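Local coordinates for LP1413 - SCCmec type IV-encoded DNA binding protein (Staphylococcus aureus, PDB 6BTC) that is an unusual single-stranded DNA-binding protein encoded by a staphylococcal cassette chromosome element, at residues Asn13-Lys18 against Arg51-Trp56. Residues are numbered along the deposited sequence; the frame is centred on the assembly and turned at random.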
loop_
_atom_site.group_PDB
_atom_site.type_symbol
_atom_site.label_atom_id
_atom_site.label_comp_id
_atom_site.label_asym_id
_atom_site.label_seq_id
_atom_site.Cartn_x
_atom_site.Cartn_y
_atom_site.Cartn_z
ATOM N N ASN A 13 -0.549 4.701 7.532
ATOM C CA ASN A 13 0.344 3.939 8.401
ATOM C C ASN A 13 -0.022 2.458 8.399
ATOM O O ASN A 13 0.858 1.591 8.459
ATOM C CB ASN A 13 0.306 4.480 9.829
ATOM C CG ASN A 13 0.759 5.933 9.932
ATOM O OD1 ASN A 13 1.560 6.416 9.135
ATOM N ND2 ASN A 13 0.242 6.634 10.939
ATOM N N PHE A 14 -1.320 2.149 8.323
ATOM C CA PHE A 14 -1.753 0.754 8.328
ATOM C C PHE A 14 -1.405 0.076 7.014
ATOM O O PHE A 14 -0.907 -1.054 7.002
ATOM C CB PHE A 14 -3.265 0.653 8.576
ATOM C CG PHE A 14 -3.835 -0.710 8.255
ATOM C CD1 PHE A 14 -3.652 -1.775 9.123
ATOM C CD2 PHE A 14 -4.526 -0.928 7.083
ATOM C CE1 PHE A 14 -4.160 -3.033 8.820
ATOM C CE2 PHE A 14 -5.036 -2.188 6.775
ATOM C CZ PHE A 14 -4.851 -3.236 7.652
ATOM N N ILE A 15 -1.717 0.729 5.896
ATOM C CA ILE A 15 -1.454 0.143 4.590
ATOM C C ILE A 15 0.025 -0.181 4.450
ATOM O O ILE A 15 0.397 -1.255 3.967
ATOM C CB ILE A 15 -1.936 1.095 3.483
ATOM C CG1 ILE A 15 -3.455 1.260 3.536
ATOM C CG2 ILE A 15 -1.488 0.606 2.101
ATOM C CD1 ILE A 15 -4.251 0.060 3.062
ATOM N N ILE A 16 0.888 0.738 4.883
ATOM C CA ILE A 16 2.329 0.537 4.790
ATOM C C ILE A 16 2.730 -0.712 5.562
ATOM O O ILE A 16 3.384 -1.613 5.028
ATOM C CB ILE A 16 3.078 1.779 5.315
ATOM C CG1 ILE A 16 2.822 2.996 4.421
ATOM C CG2 ILE A 16 4.571 1.508 5.444
ATOM C CD1 ILE A 16 3.250 2.823 2.968
ATOM N N ALA A 17 2.365 -0.761 6.842
ATOM C CA ALA A 17 2.704 -1.903 7.681
ATOM C C ALA A 17 2.160 -3.195 7.083
ATOM O O ALA A 17 2.877 -4.194 6.974
ATOM C CB ALA A 17 2.155 -1.680 9.088
ATOM N N LYS A 18 0.898 -3.176 6.652
ATOM C CA LYS A 18 0.292 -4.370 6.080
ATOM C C LYS A 18 1.016 -4.816 4.807
ATOM O O LYS A 18 1.111 -6.018 4.542
ATOM C CB LYS A 18 -1.190 -4.110 5.805
ATOM C CG LYS A 18 -2.037 -5.353 5.579
ATOM C CD LYS A 18 -2.238 -6.179 6.858
ATOM C CE LYS A 18 -3.044 -7.462 6.564
ATOM N NZ LYS A 18 -3.204 -8.367 7.750
ATOM N N ARG A 51 -3.390 6.836 -3.576
ATOM C CA ARG A 51 -2.428 7.500 -4.446
ATOM C C ARG A 51 -1.124 7.780 -3.710
ATOM O O ARG A 51 -0.038 7.597 -4.272
ATOM C CB ARG A 51 -3.035 8.782 -5.013
ATOM C CG ARG A 51 -4.091 8.535 -6.106
ATOM C CD ARG A 51 -4.604 9.839 -6.738
ATOM N NE ARG A 51 -5.737 10.422 -6.014
ATOM C CZ ARG A 51 -7.020 10.286 -6.357
ATOM N NH1 ARG A 51 -7.375 9.584 -7.432
ATOM N NH2 ARG A 51 -7.962 10.859 -5.618
ATOM N N ARG A 52 -1.193 8.193 -2.446
ATOM C CA ARG A 52 0.045 8.361 -1.696
ATOM C C ARG A 52 0.786 7.032 -1.564
ATOM O O ARG A 52 2.021 7.010 -1.469
ATOM C CB ARG A 52 -0.242 8.961 -0.321
ATOM C CG ARG A 52 1.017 9.197 0.507
ATOM C CD ARG A 52 0.718 9.596 1.935
ATOM N NE ARG A 52 1.960 9.748 2.678
ATOM C CZ ARG A 52 2.035 9.991 3.980
ATOM N NH1 ARG A 52 0.925 10.120 4.701
ATOM N NH2 ARG A 52 3.223 10.116 4.561
ATOM N N PHE A 53 0.051 5.917 -1.567
ATOM C CA PHE A 53 0.668 4.599 -1.468
ATOM C C PHE A 53 1.289 4.191 -2.794
ATOM O O PHE A 53 2.425 3.717 -2.830
ATOM C CB PHE A 53 -0.371 3.564 -1.036
ATOM C CG PHE A 53 0.123 2.149 -1.086
ATOM C CD1 PHE A 53 0.992 1.666 -0.126
ATOM C CD2 PHE A 53 -0.300 1.298 -2.090
ATOM C CE1 PHE A 53 1.431 0.361 -0.169
ATOM C CE2 PHE A 53 0.140 0.000 -2.142
ATOM C CZ PHE A 53 1.006 -0.468 -1.177
ATOM N N ALA A 54 0.555 4.391 -3.882
ATOM C CA ALA A 54 1.038 4.018 -5.199
ATOM C C ALA A 54 2.338 4.729 -5.556
ATOM O O ALA A 54 3.145 4.186 -6.318
ATOM C CB ALA A 54 -0.035 4.323 -6.238
ATOM N N TYR A 55 2.567 5.930 -5.015
ATOM C CA TYR A 55 3.767 6.686 -5.343
ATOM C C TYR A 55 4.882 6.442 -4.338
ATOM O O TYR A 55 6.065 6.457 -4.709
ATOM C CB TYR A 55 3.423 8.185 -5.463
ATOM C CG TYR A 55 2.800 8.503 -6.820
ATOM C CD1 TYR A 55 1.474 8.202 -7.087
ATOM C CD2 TYR A 55 3.560 9.048 -7.847
ATOM C CE1 TYR A 55 0.916 8.447 -8.328
ATOM C CE2 TYR A 55 3.008 9.298 -9.099
ATOM C CZ TYR A 55 1.688 8.994 -9.333
ATOM O OH TYR A 55 1.125 9.242 -10.571
ATOM N N TRP A 56 4.531 6.177 -3.083
ATOM C CA TRP A 56 5.518 5.715 -2.116
ATOM C C TRP A 56 6.215 4.460 -2.617
ATOM O O TRP A 56 7.444 4.342 -2.562
ATOM C CB TRP A 56 4.829 5.429 -0.790
ATOM C CG TRP A 56 5.677 4.727 0.191
ATOM C CD1 TRP A 56 6.669 5.267 0.949
ATOM C CD2 TRP A 56 5.611 3.340 0.540
ATOM N NE1 TRP A 56 7.229 4.304 1.751
ATOM C CE2 TRP A 56 6.593 3.112 1.520
ATOM C CE3 TRP A 56 4.813 2.271 0.122
ATOM C CZ2 TRP A 56 6.795 1.859 2.093
ATOM C CZ3 TRP A 56 5.015 1.036 0.693
ATOM C CH2 TRP A 56 5.998 0.836 1.661
#
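I16 sets its CD1 methyl on the indole of W56, a compact example of how two helices can be joined by aliphatic carbon laid on aromatic faces. The methyl lies over the six-membered ring, with CD1 3.2 Å from the ring centroid and only 11° off the normal, a tight CH-pi contact; its nearest atom is W56 CE3, at 3.3 Å. The CG2 branch of I16 comes down near the CZ2-CH2 rim of the same ring, 4.0 Å from W56 CZ2. I15 repeats the theme on F53: its CG2 stands over one face of the phenyl ring, displaced toward the rim, 3.8 Å from the centroid and 3.5 Å from F53 CD1. I16 CD1 ties the two pairs together, since it also meets F53 at the ring edge, 4.0 Å from CD1.

Torsions explain the reach of both partners. With I16 CG1 turned anti to the carbonyl carbon (chi1 -65°), the ethyl arm extends to the other helix although the CB itself does not head there. F53 and W56, three residues apart, stand on the same side of helix 43-59; both hold CG anti to the backbone N, which carries their rings out toward helix 6-21.

The two segments run in the same general direction, their axes inclined at -39° and 10.7 Å apart at closest approach. I15 and F53 form the buried side, I15 also packing on Y30 and L33 of helix 30-34; W56, on the partly exposed side with I16, touches Y12, S19 and L63. The topology is consistent with a winged helix fold, its first and third helices joined here. Entirely apolar across these two segments, the contact probably owes its cohesion to dispersion and CH-pi attraction, with burial of apolar surface.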